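Local coordinates for heterokaryon incompatibility protein S (PDB 2WVO) that controls heterokaryon incompatibility in a filamentous fungus, triggering a lethal reaction when it meets the prion form of its allelic partner in fused cells, at residues A[186-189]-A[190-193]. Residues are numbered along the deposited sequence; the frame is centred on the assembly and turned at random.
Sequences NEIE and EVED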
# COMPACT_ATOMS: atom_id res chain seq x y z
N ASN A 186 21.39 20.00 12.66
CA ASN A 186 22.15 20.71 11.62
C ASN A 186 21.30 21.19 10.44
O ASN A 186 21.58 22.24 9.87
CB ASN A 186 23.30 19.83 11.09
CG ASN A 186 24.29 19.45 12.16
OD1 ASN A 186 24.58 20.24 13.07
ND2 ASN A 186 24.84 18.24 12.06
N GLU A 187 20.28 20.41 10.08
CA GLU A 187 19.35 20.74 8.99
C GLU A 187 18.64 22.07 9.18
O GLU A 187 18.29 22.75 8.21
CB GLU A 187 18.28 19.65 8.85
CG GLU A 187 18.77 18.36 8.22
CD GLU A 187 17.82 17.19 8.42
OE1 GLU A 187 16.64 17.42 8.80
OE2 GLU A 187 18.26 16.04 8.21
N ILE A 188 18.46 22.45 10.45
CA ILE A 188 17.53 23.50 10.83
C ILE A 188 18.24 24.79 11.29
O ILE A 188 17.59 25.80 11.58
CB ILE A 188 16.55 22.95 11.91
CG1 ILE A 188 15.10 23.16 11.48
CG2 ILE A 188 16.84 23.48 13.32
CD1 ILE A 188 14.14 22.14 12.07
N GLU A 189 19.58 24.76 11.33
CA GLU A 189 20.38 25.89 11.81
C GLU A 189 20.26 27.17 10.96
O GLU A 189 20.54 28.26 11.45
CB GLU A 189 21.85 25.49 12.00
CG GLU A 189 22.64 25.28 10.71
CD GLU A 189 23.99 24.59 10.93
OE1 GLU A 189 24.53 24.67 12.06
OE2 GLU A 189 24.50 23.98 9.98
N GLU A 190 19.82 27.01 9.71
CA GLU A 190 19.69 28.13 8.77
C GLU A 190 18.35 28.88 8.85
O GLU A 190 18.24 30.01 8.37
CB GLU A 190 19.94 27.65 7.34
CG GLU A 190 21.38 27.80 6.87
CD GLU A 190 21.76 29.25 6.62
OE1 GLU A 190 20.92 30.00 6.06
OE2 GLU A 190 22.89 29.64 6.98
N VAL A 191 17.34 28.26 9.45
CA VAL A 191 16.06 28.94 9.66
C VAL A 191 16.00 29.59 11.05
O VAL A 191 16.12 28.90 12.09
CB VAL A 191 14.82 28.02 9.36
CG1 VAL A 191 15.04 26.59 9.85
CG2 VAL A 191 13.54 28.61 9.93
N GLU A 192 15.85 30.92 11.06
CA GLU A 192 15.96 31.70 12.29
C GLU A 192 14.62 32.25 12.77
O GLU A 192 14.33 32.24 13.97
CB GLU A 192 16.98 32.84 12.12
CG GLU A 192 18.30 32.45 11.44
CD GLU A 192 19.29 31.74 12.37
OE1 GLU A 192 20.40 31.37 11.89
OE2 GLU A 192 18.97 31.57 13.57
N ASP A 193 13.81 32.74 11.84
CA ASP A 193 12.51 33.34 12.17
C ASP A 193 11.50 32.31 12.70
O ASP A 193 11.44 31.18 12.21
CB ASP A 193 11.94 34.07 10.95
CG ASP A 193 11.70 33.15 9.76
OD1 ASP A 193 10.56 33.12 9.25
OD2 ASP A 193 12.66 32.45 9.35
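With chi1 at 40°, CG1 of V191 lies between the backbone N and the carbonyl carbon, on the side where CG1 of I188 is. CG1 of V191 lies 3.8 Å from CG1 of I188, and the two side chains pass at a slant. The same V191 methyl is 3.2 Å from O of I188. E192 bends at chi2 (-79°), which folds its carboxylate back along the chain. OE1 of E192 comes to 3.1 Å from O of E189; both are acceptors, so no bond joins them.

The backbone forms a type I beta turn from I188 to V191, at the exit of helix 177-187. N of V191 donates to O of I188 at 3.3 Å. D193 then takes the N-cap position of helix 194-204. Both apolar residues of the turn touch that helix, I188 at L200 and V191 at S196 and L197, and I188 also packs on M211 and A215 of helix 209-218.

NZ of K218 bonds O of I188 and O of V191, and weakly O of E189, which ties the turn to helix 209-218. Its charge probably also eases the approach of the E192 carboxylate to O of E189, through a long, weak ion pair.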